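Local structure of enolase-phosphatase E1 (Saccharomyces cerevisiae, 2G80) at residues G40-I45 against A230-N235; I76-F80 against D102-L108; G146-K152 against Y178-T183; K152-V158 against S168-N172. The protein probably catalyses the magnesium-dependent enolization and then dephosphorylation of 2,3-diketo-5-methylthiopentyl-1-phosphate, giving the acireductone of the methionine salvage pathway. All coordinates share one frame; numbering follows the deposited sequence.

Contact 1: residues G40-I45 against A230-N235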
# COMPACT_ATOMS: atom_id res chain seq x y z
N GLY A 40 7.83 -1.03 -3.12
CA GLY A 40 8.93 -1.07 -4.11
C GLY A 40 8.92 0.10 -5.09
O GLY A 40 9.79 0.21 -5.96
N THR A 41 7.96 1.02 -4.93
CA THR A 41 7.81 2.18 -5.81
C THR A 41 7.94 3.49 -5.01
O THR A 41 8.81 4.27 -5.31
CB THR A 41 6.48 2.06 -6.58
OG1 THR A 41 6.50 0.84 -7.32
CG2 THR A 41 6.29 3.22 -7.54
N VAL A 42 7.05 3.75 -4.06
CA VAL A 42 7.14 4.93 -3.18
C VAL A 42 7.60 4.56 -1.74
O VAL A 42 8.07 5.45 -1.01
CB VAL A 42 5.81 5.80 -3.17
CG1 VAL A 42 5.37 6.15 -4.60
CG2 VAL A 42 4.71 5.18 -2.43
N CYS A 43 7.48 3.28 -1.36
CA CYS A 43 7.86 2.78 -0.03
C CYS A 43 8.79 1.55 -0.20
O CYS A 43 8.59 0.75 -1.15
CB CYS A 43 6.59 2.38 0.74
SG CYS A 43 6.78 1.93 2.49
N PRO A 44 9.81 1.41 0.69
CA PRO A 44 10.64 0.21 0.66
C PRO A 44 9.79 -1.05 0.81
O PRO A 44 8.89 -1.12 1.65
CB PRO A 44 11.52 0.34 1.91
CG PRO A 44 11.57 1.76 2.18
CD PRO A 44 10.35 2.37 1.66
N ILE A 45 10.13 -2.02 0.01
CA ILE A 45 9.46 -3.31 0.00
C ILE A 45 9.65 -4.01 1.37
O ILE A 45 8.81 -4.77 1.80
CB ILE A 45 9.95 -4.10 -1.27
CG1 ILE A 45 8.93 -5.09 -1.78
CG2 ILE A 45 11.32 -4.71 -1.05
CD1 ILE A 45 9.22 -5.47 -3.24
N ALA A 230 9.92 1.32 -11.74
CA ALA A 230 10.56 1.86 -10.54
C ALA A 230 11.62 0.87 -10.04
O ALA A 230 11.35 -0.34 -9.95
CB ALA A 230 9.52 2.17 -9.44
N SER A 231 12.81 1.39 -9.76
CA SER A 231 13.91 0.61 -9.22
C SER A 231 14.36 1.26 -7.92
O SER A 231 14.73 2.42 -7.92
CB SER A 231 15.07 0.56 -10.21
OG SER A 231 15.95 -0.45 -9.83
N ARG A 232 14.29 0.51 -6.82
CA ARG A 232 14.65 1.00 -5.50
C ARG A 232 15.51 -0.05 -4.82
O ARG A 232 15.35 -1.26 -5.13
CB ARG A 232 13.39 1.18 -4.63
CG ARG A 232 12.35 2.16 -5.12
CD ARG A 232 12.90 3.56 -5.14
NE ARG A 232 11.86 4.54 -5.40
CZ ARG A 232 12.02 5.86 -5.26
NH1 ARG A 232 13.17 6.37 -4.87
NH2 ARG A 232 10.99 6.67 -5.48
N PRO A 233 16.38 0.37 -3.85
CA PRO A 233 17.19 -0.61 -3.07
C PRO A 233 16.29 -1.64 -2.39
O PRO A 233 15.26 -1.28 -1.82
CB PRO A 233 17.90 0.27 -2.02
CG PRO A 233 17.89 1.65 -2.59
CD PRO A 233 16.65 1.76 -3.42
N GLY A 234 16.64 -2.91 -2.52
CA GLY A 234 15.84 -4.00 -1.97
C GLY A 234 14.83 -4.62 -2.93
O GLY A 234 14.22 -5.62 -2.56
N ASN A 235 14.58 -4.02 -4.10
CA ASN A 235 13.67 -4.63 -5.12
C ASN A 235 14.39 -5.79 -5.82
O ASN A 235 15.62 -5.87 -5.80
CB ASN A 235 13.25 -3.64 -6.23
CG ASN A 235 12.28 -2.56 -5.77
OD1 ASN A 235 11.96 -2.41 -4.59
ND2 ASN A 235 11.83 -1.77 -6.72
O HOH W 1 12.22 -1.53 -2.08
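Ala230, the last residue of strand 226-230, lays its CB 3.9 Å from CG2 of Thr41; a small methyl suits this close approach of strand end and loop. Thr41 OG1 has its main partner in Asp37, a magnesium ligand. Arg232 comes next and lays its CG 3.3 Å from Gly40 O, and a bend at chi2 (-64°) turns the rest of the chain toward Thr41. There Arg232 NE (3.1 Å) and NH2 (3.2 Å) both donate to Thr41 O in a side-on grip, along bent hydrogen bonds, the oxygen lying somewhat out of the guanidinium plane. Asp129 forms a salt bridge with the same NH2, while Tyr127 and Phe250 make cation-pi contacts with the group. The oxygens held here belong to the DxExT loop that follows strand 33-36, the first signature motif of the haloacid dehalogenase superfamily. Arg232 also opens a type II turn, whose third residue, Gly234, adopts a positive phi that suits glycine; its O meets Ile45 CG2 at 3.4 Å. Asn235 closes the turn. Its ND2 donates to Gly40 O at 2.9 Å, nearly straight (171°) and on a carbonyl lone pair. Its OD1 lies 3.3 Å from Gly40 CA, so a side chain at Gly40 would probably crowd this oxygen; OD1 also accepts from a water that joins Ile45 N and Pro233 O.

Contact 2: residues I76-F80 against D102-L108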
# COMPACT_ATOMS: atom_id res chain seq x y z
N ILE A 76 -14.78 -7.55 15.49
CA ILE A 76 -13.87 -8.02 14.43
C ILE A 76 -13.46 -9.47 14.73
O ILE A 76 -13.62 -10.33 13.88
CB ILE A 76 -12.60 -7.12 14.25
CG1 ILE A 76 -13.01 -5.68 13.86
CG2 ILE A 76 -11.66 -7.72 13.16
CD1 ILE A 76 -11.94 -4.65 13.99
N LEU A 77 -13.00 -9.73 15.95
CA LEU A 77 -12.54 -11.05 16.36
C LEU A 77 -13.57 -12.16 16.24
O LEU A 77 -13.21 -13.27 15.86
CB LEU A 77 -11.94 -11.02 17.77
CG LEU A 77 -10.57 -10.33 17.88
CD1 LEU A 77 -10.20 -10.19 19.35
CD2 LEU A 77 -9.46 -11.08 17.16
N SER A 78 -14.84 -11.85 16.53
CA SER A 78 -15.94 -12.80 16.42
C SER A 78 -16.17 -13.29 14.98
O SER A 78 -16.60 -14.42 14.80
CB SER A 78 -17.25 -12.24 17.00
OG SER A 78 -17.67 -11.11 16.22
N GLN A 79 -15.86 -12.46 13.98
CA GLN A 79 -16.00 -12.85 12.56
C GLN A 79 -15.01 -13.89 12.03
O GLN A 79 -15.08 -14.26 10.86
CB GLN A 79 -16.06 -11.61 11.67
CG GLN A 79 -17.32 -10.78 11.98
CD GLN A 79 -17.69 -9.83 10.86
OE1 GLN A 79 -16.85 -9.12 10.32
NE2 GLN A 79 -18.98 -9.80 10.51
N PHE A 80 -14.06 -14.34 12.86
CA PHE A 80 -13.22 -15.50 12.53
C PHE A 80 -14.00 -16.79 12.81
O PHE A 80 -13.66 -17.82 12.25
CB PHE A 80 -11.91 -15.52 13.31
CG PHE A 80 -10.94 -14.49 12.87
CD1 PHE A 80 -10.28 -14.63 11.63
CD2 PHE A 80 -10.65 -13.38 13.67
CE1 PHE A 80 -9.35 -13.69 11.20
CE2 PHE A 80 -9.73 -12.44 13.26
CZ PHE A 80 -9.06 -12.59 12.01
N ASP A 102 -7.45 -12.77 3.99
CA ASP A 102 -8.74 -12.93 4.66
C ASP A 102 -9.13 -11.49 5.03
O ASP A 102 -8.35 -10.83 5.71
CB ASP A 102 -8.58 -13.84 5.90
CG ASP A 102 -9.83 -13.95 6.80
OD1 ASP A 102 -10.86 -13.27 6.59
OD2 ASP A 102 -9.76 -14.72 7.79
N PRO A 103 -10.33 -11.00 4.60
CA PRO A 103 -10.75 -9.63 4.94
C PRO A 103 -10.94 -9.35 6.45
O PRO A 103 -10.86 -8.19 6.86
CB PRO A 103 -12.11 -9.48 4.21
CG PRO A 103 -12.61 -10.82 4.08
CD PRO A 103 -11.38 -11.68 3.82
N ILE A 104 -11.22 -10.37 7.25
CA ILE A 104 -11.38 -10.20 8.69
C ILE A 104 -9.99 -9.93 9.29
O ILE A 104 -9.89 -9.14 10.23
CB ILE A 104 -12.12 -11.40 9.37
CG1 ILE A 104 -13.46 -11.69 8.66
CG2 ILE A 104 -12.32 -11.10 10.88
CD1 ILE A 104 -14.43 -10.46 8.54
N LEU A 105 -8.96 -10.60 8.75
CA LEU A 105 -7.56 -10.34 9.13
C LEU A 105 -7.17 -8.89 8.81
O LEU A 105 -6.62 -8.21 9.67
CB LEU A 105 -6.58 -11.28 8.40
CG LEU A 105 -5.08 -11.10 8.73
CD1 LEU A 105 -4.85 -11.37 10.19
CD2 LEU A 105 -4.19 -12.01 7.87
N LYS A 106 -7.47 -8.43 7.59
CA LYS A 106 -7.17 -7.07 7.15
C LYS A 106 -7.82 -6.00 8.00
O LYS A 106 -7.19 -4.95 8.25
CB LYS A 106 -7.52 -6.84 5.67
CG LYS A 106 -6.85 -7.81 4.66
CD LYS A 106 -5.41 -8.14 5.03
CE LYS A 106 -4.63 -8.97 4.02
NZ LYS A 106 -3.22 -9.10 4.57
N GLN A 107 -9.04 -6.25 8.46
CA GLN A 107 -9.70 -5.34 9.39
C GLN A 107 -8.99 -5.35 10.73
O GLN A 107 -8.78 -4.30 11.32
CB GLN A 107 -11.15 -5.73 9.61
CG GLN A 107 -12.01 -5.48 8.40
CD GLN A 107 -13.37 -6.05 8.59
OE1 GLN A 107 -13.98 -5.87 9.64
NE2 GLN A 107 -13.86 -6.77 7.58
N LEU A 108 -8.65 -6.54 11.23
CA LEU A 108 -7.95 -6.62 12.51
C LEU A 108 -6.60 -5.89 12.43
O LEU A 108 -6.25 -5.16 13.37
CB LEU A 108 -7.77 -8.06 12.96
CG LEU A 108 -7.22 -8.27 14.36
CD1 LEU A 108 -8.15 -7.65 15.42
CD2 LEU A 108 -6.99 -9.75 14.58
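Ile104 sets its CG2 methyl squarely over the middle of the Phe80 ring, 3.7 Å from the centroid. This CH-pi contact is the tight heart of the meeting between the end of helix 72-78, with the residues just after it, and the start of helix 103-118. CG2 of Ile104 stands anti to the backbone N, which turns this methyl to the ring, and it also comes 3.4 Å from Ile76 O, while the other branch, CG1 and CD1, faces Gln79. Ile76 CG2 settles 3.9 Å from Leu108 CB, and Leu77 CD2 meets Leu108 CD2 at 3.8 Å. At the ring's edge stands Asp102, its OD2 3.6 Å from Phe80 CE1 and its carboxylate almost perpendicular to the ring. Asp102 OD1 caps helix 103-118 by accepting from Ile104 N at 3.0 Å, a task that suits a short acidic side chain.

The solvent side is looser, with long polar chains: Gln79 lays OE1 3.3 Å from Ile104 CD1, while Gln107 offers little more than its CB to Ile76. The pair belongs to an all-helical part, consistent with the cap of this family. Helix 85-97 supplies Leu88 and Leu95 against Phe80, and helix 46-65 brings Phe56 against Leu105 and Leu108.

Contact 3: residues G146-K152 against Y178-T183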
# COMPACT_ATOMS: atom_id res chain seq x y z
N GLY A 146 -3.11 -3.38 -1.02
CA GLY A 146 -3.70 -2.96 0.25
C GLY A 146 -4.98 -2.20 -0.01
O GLY A 146 -5.08 -1.48 -1.01
N SER A 147 -5.96 -2.34 0.90
CA SER A 147 -7.27 -1.69 0.73
C SER A 147 -7.11 -0.16 0.80
O SER A 147 -6.13 0.34 1.38
CB SER A 147 -8.29 -2.13 1.79
OG SER A 147 -8.03 -1.46 3.03
N VAL A 148 -8.11 0.54 0.29
CA VAL A 148 -8.11 2.01 0.25
C VAL A 148 -7.91 2.65 1.66
O VAL A 148 -7.14 3.61 1.82
CB VAL A 148 -9.41 2.52 -0.45
CG1 VAL A 148 -9.61 4.04 -0.26
CG2 VAL A 148 -9.37 2.17 -1.95
N LYS A 149 -8.57 2.07 2.66
CA LYS A 149 -8.50 2.50 4.07
C LYS A 149 -7.07 2.33 4.60
O LYS A 149 -6.54 3.23 5.24
CB LYS A 149 -9.52 1.70 4.90
CG LYS A 149 -9.75 2.15 6.35
CD LYS A 149 -11.04 1.50 6.92
CE LYS A 149 -11.37 1.95 8.35
NZ LYS A 149 -12.58 1.21 8.86
N ALA A 150 -6.43 1.22 4.26
CA ALA A 150 -5.04 0.96 4.62
C ALA A 150 -4.04 1.91 3.96
O ALA A 150 -3.03 2.31 4.56
CB ALA A 150 -4.67 -0.49 4.29
N GLN A 151 -4.31 2.26 2.70
CA GLN A 151 -3.48 3.22 1.96
C GLN A 151 -3.58 4.60 2.60
O GLN A 151 -2.57 5.24 2.87
CB GLN A 151 -3.94 3.31 0.50
CG GLN A 151 -3.78 2.03 -0.32
CD GLN A 151 -4.38 2.15 -1.72
OE1 GLN A 151 -4.38 3.23 -2.32
NE2 GLN A 151 -4.85 1.04 -2.26
N LYS A 152 -4.82 5.06 2.84
CA LYS A 152 -5.07 6.35 3.47
C LYS A 152 -4.38 6.50 4.84
O LYS A 152 -3.84 7.56 5.18
CB LYS A 152 -6.57 6.60 3.64
CG LYS A 152 -7.30 6.93 2.38
CD LYS A 152 -8.80 7.12 2.69
CE LYS A 152 -9.64 7.37 1.40
NZ LYS A 152 -11.09 7.60 1.68
N TYR A 178 -7.47 6.81 -4.56
CA TYR A 178 -6.90 5.53 -4.16
C TYR A 178 -7.67 4.45 -4.84
O TYR A 178 -8.89 4.53 -4.89
CB TYR A 178 -7.06 5.32 -2.64
CG TYR A 178 -6.54 6.46 -1.81
CD1 TYR A 178 -7.38 7.54 -1.48
CD2 TYR A 178 -5.23 6.48 -1.35
CE1 TYR A 178 -6.88 8.63 -0.72
CE2 TYR A 178 -4.73 7.56 -0.58
CZ TYR A 178 -5.57 8.63 -0.29
OH TYR A 178 -5.10 9.68 0.45
N PHE A 179 -6.98 3.43 -5.32
CA PHE A 179 -7.58 2.26 -5.93
C PHE A 179 -7.00 0.98 -5.32
O PHE A 179 -5.82 0.93 -4.96
CB PHE A 179 -7.37 2.27 -7.46
CG PHE A 179 -8.02 3.45 -8.14
CD1 PHE A 179 -9.39 3.45 -8.39
CD2 PHE A 179 -7.26 4.55 -8.55
CE1 PHE A 179 -10.01 4.56 -9.02
CE2 PHE A 179 -7.87 5.65 -9.19
CZ PHE A 179 -9.25 5.66 -9.41
N ASP A 180 -7.85 -0.04 -5.18
CA ASP A 180 -7.39 -1.34 -4.68
C ASP A 180 -7.97 -2.46 -5.57
O ASP A 180 -8.65 -2.20 -6.58
CB ASP A 180 -7.67 -1.48 -3.14
CG ASP A 180 -9.17 -1.53 -2.78
OD1 ASP A 180 -10.02 -1.95 -3.58
OD2 ASP A 180 -9.53 -1.15 -1.65
N ILE A 181 -7.69 -3.70 -5.18
CA ILE A 181 -8.16 -4.89 -5.92
C ILE A 181 -9.70 -4.93 -5.94
O ILE A 181 -10.27 -5.29 -6.96
CB ILE A 181 -7.64 -6.21 -5.31
CG1 ILE A 181 -6.10 -6.23 -5.19
CG2 ILE A 181 -8.20 -7.48 -6.07
CD1 ILE A 181 -5.35 -5.86 -6.39
N ASN A 182 -10.33 -4.54 -4.84
CA ASN A 182 -11.80 -4.52 -4.72
C ASN A 182 -12.45 -3.43 -5.54
O ASN A 182 -13.47 -3.69 -6.14
CB ASN A 182 -12.25 -4.41 -3.25
CG ASN A 182 -11.85 -5.64 -2.40
OD1 ASN A 182 -11.38 -6.65 -2.92
ND2 ASN A 182 -12.04 -5.55 -1.09
N THR A 183 -11.87 -2.23 -5.58
CA THR A 183 -12.46 -1.14 -6.38
C THR A 183 -12.28 -1.31 -7.90
O THR A 183 -13.14 -0.91 -8.68
CB THR A 183 -11.93 0.25 -5.97
OG1 THR A 183 -10.53 0.32 -6.19
CG2 THR A 183 -12.24 0.57 -4.52
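Gln151 and Tyr178 run past each other in opposite directions where the helix of a beta-alpha-beta unit (strand 140-143, helix 148-156, strand 177-179) packs on its second strand, part of the Rossmann-like core. The amide is turned 61° from the ring and puts OE1 at the ring's edge, 3.5 Å from Tyr178 CD2; this buried oxygen has no polar partner in the model. NE2 gives one hydrogen to Gly146 O at 2.8 Å and the other to Phe179 O at 2.9 Å. Two acceptors in the amide plane fix its rotation, though NE2 approaches Phe179 O from above that carbonyl's plane. A leucine in place of Gln151 would probably deprive Gly146 O and Phe179 O of this amide donor. Over one face of the Tyr178 ring comes the extended aliphatic chain of Lys152, a CH-pi contact, its CG 3.7 Å from the centroid of the Tyr178 ring. Val148 CG1 packs on Tyr178 CB at 3.7 Å. Asp180 serves two helix starts with one carboxylate. Its CG sits between backbone N and carbonyl carbon (chi1 66°), and within its capping box OD1 takes Thr183 N while Thr183 OG1 takes Asp180 N; OD2, through its anti lone pair, accepts from Val148 N at 2.9 Å.

Contact 4: residues K152-V158 against S168-N172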
# COMPACT_ATOMS: atom_id res chain seq x y z
N LYS A 152 -4.82 5.06 2.84
CA LYS A 152 -5.07 6.35 3.47
C LYS A 152 -4.38 6.50 4.84
O LYS A 152 -3.84 7.56 5.18
CB LYS A 152 -6.57 6.60 3.64
CG LYS A 152 -7.30 6.93 2.38
CD LYS A 152 -8.80 7.12 2.69
CE LYS A 152 -9.64 7.37 1.40
NZ LYS A 152 -11.09 7.60 1.68
N LEU A 153 -4.44 5.42 5.62
CA LEU A 153 -3.78 5.31 6.90
C LEU A 153 -2.26 5.40 6.73
O LEU A 153 -1.60 6.18 7.43
CB LEU A 153 -4.21 3.98 7.56
CG LEU A 153 -3.86 3.77 9.02
CD1 LEU A 153 -4.62 4.80 9.89
CD2 LEU A 153 -4.18 2.30 9.36
N LEU A 154 -1.70 4.66 5.77
CA LEU A 154 -0.23 4.75 5.46
C LEU A 154 0.23 6.16 5.09
O LEU A 154 1.24 6.65 5.62
CB LEU A 154 0.13 3.80 4.31
CG LEU A 154 1.62 3.60 3.94
CD1 LEU A 154 1.89 2.18 3.39
CD2 LEU A 154 2.22 4.67 3.00
N PHE A 155 -0.49 6.81 4.17
CA PHE A 155 -0.18 8.18 3.76
C PHE A 155 -0.52 9.26 4.76
O PHE A 155 -0.08 10.40 4.58
CB PHE A 155 -0.73 8.49 2.35
CG PHE A 155 -0.05 7.70 1.27
CD1 PHE A 155 1.26 7.99 0.93
CD2 PHE A 155 -0.68 6.65 0.64
CE1 PHE A 155 1.94 7.26 -0.05
CE2 PHE A 155 -0.01 5.91 -0.33
CZ PHE A 155 1.31 6.24 -0.68
N GLY A 156 -1.30 8.94 5.80
CA GLY A 156 -1.55 9.88 6.88
C GLY A 156 -0.43 10.00 7.91
O GLY A 156 -0.44 10.96 8.70
N TYR A 157 0.50 9.04 7.93
CA TYR A 157 1.56 8.91 8.98
C TYR A 157 2.91 8.51 8.39
O TYR A 157 3.51 7.48 8.73
CB TYR A 157 1.09 7.89 10.02
CG TYR A 157 -0.19 8.28 10.75
CD1 TYR A 157 -0.15 9.14 11.85
CD2 TYR A 157 -1.43 7.78 10.34
CE1 TYR A 157 -1.30 9.51 12.53
CE2 TYR A 157 -2.60 8.12 11.02
CZ TYR A 157 -2.52 8.99 12.12
OH TYR A 157 -3.62 9.39 12.80
N VAL A 158 3.41 9.41 7.55
CA VAL A 158 4.61 9.23 6.81
C VAL A 158 5.80 9.73 7.63
O VAL A 158 5.75 10.82 8.21
CB VAL A 158 4.51 9.98 5.41
CG1 VAL A 158 5.82 9.95 4.66
CG2 VAL A 158 3.37 9.40 4.58
N SER A 168 5.25 12.42 12.38
CA SER A 168 5.01 11.95 11.03
C SER A 168 4.37 13.07 10.18
O SER A 168 3.94 14.09 10.71
CB SER A 168 4.10 10.74 11.06
OG SER A 168 2.85 11.07 11.69
N LEU A 169 4.34 12.89 8.86
CA LEU A 169 3.77 13.83 7.89
C LEU A 169 2.48 13.23 7.31
O LEU A 169 2.38 12.02 7.14
CB LEU A 169 4.74 14.07 6.73
CG LEU A 169 6.17 14.48 7.08
CD1 LEU A 169 6.99 14.56 5.83
CD2 LEU A 169 6.18 15.80 7.86
N ASP A 170 1.54 14.10 6.97
CA ASP A 170 0.28 13.69 6.36
C ASP A 170 0.34 14.08 4.88
O ASP A 170 0.47 15.27 4.55
CB ASP A 170 -0.89 14.36 7.08
CG ASP A 170 -2.27 13.88 6.58
OD1 ASP A 170 -2.40 13.00 5.70
OD2 ASP A 170 -3.28 14.40 7.09
N LEU A 171 0.30 13.08 4.01
CA LEU A 171 0.26 13.30 2.57
C LEU A 171 -1.14 13.16 1.96
O LEU A 171 -1.28 13.35 0.76
CB LEU A 171 1.20 12.34 1.86
CG LEU A 171 2.69 12.35 2.26
CD1 LEU A 171 3.45 11.52 1.20
CD2 LEU A 171 3.27 13.75 2.38
N ASN A 172 -2.16 12.83 2.77
CA ASN A 172 -3.53 12.65 2.23
C ASN A 172 -4.11 13.86 1.51
O ASN A 172 -4.85 13.70 0.54
CB ASN A 172 -4.50 12.06 3.27
CG ASN A 172 -4.15 10.60 3.65
OD1 ASN A 172 -3.95 9.74 2.80
ND2 ASN A 172 -4.07 10.36 4.93
O HOH W 2 0.91 12.40 10.32
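Leu171 packs on Phe155 and Val158 at the end of helix 148-156, and its side chain can be followed outward. CB rests 3.6 Å from Phe155 O, the oxygen to which Leu171 N donates at 2.8 Å. CG, set anti to the carbonyl carbon (chi1 -57°), meets Val158 CG2 at 3.8 Å, the two side chains crossing at about a right angle. At the tip, Leu171 CD1 reaches the same valine methyl and also the edge of the Phe155 ring, 4.2 Å from Phe155 CD1; a branched aliphatic residue fills this angle well. The segment 168-172 belongs to the long connection that leads from the helix to strand 177-179 in the beta-alpha-beta unit, and it doubles back to cover the helix's last carbonyls. Asn172 takes another of these: ND2 donates to Lys152 O at 2.8 Å with the acceptor close to the amide plane, while OD1 has a weak bond with Tyr178 OH. Gly156 suits its place: Gly156 CA lies 3.2 Å from Asn172 ND2, and a side chain would probably crowd the amide. Were Asn172 replaced by an alanine, Lys152 O would probably lose this amide donor, and Tyr178 OH its weak tie to OD1. Asp170 OD1 accepts from Asn172 N from above the carboxylate plane, an Asx turn just ahead of Asn172. Further on, Val158 and Leu169 form a single antiparallel bridge, a hydrogen-bonded pair with Val158 O 2.6 Å from Leu169 N and Val158 N 2.8 Å from Leu169 O. Beside it a water donates to Gly156 O and is hydrogen-bonded to Ser168 OG.

Contact 1 lies nearest the metal: the side chain of Thr41 is about 4 Å from the bound magnesium ion, and that of Asn235 about 3 Å from the side chain of the ligand Asp212. Contact 4 touches it through Val42 CG2 and Phe155 CZ, 4.0 Å apart, although their centres are 18 Å apart. Contacts 3 and 4 share Lys152 and helix 148-156, and a weak Tyr178-Asn172 bond joins them. Contact 3 also places Gln151 about 4 Å, side chain to side chain, from Ser144, a residue predicted to bind substrate. Contact 2 stands apart in the helical region, its centre about 17 Å from that of contact 3 and 29 Å from that of contact 1.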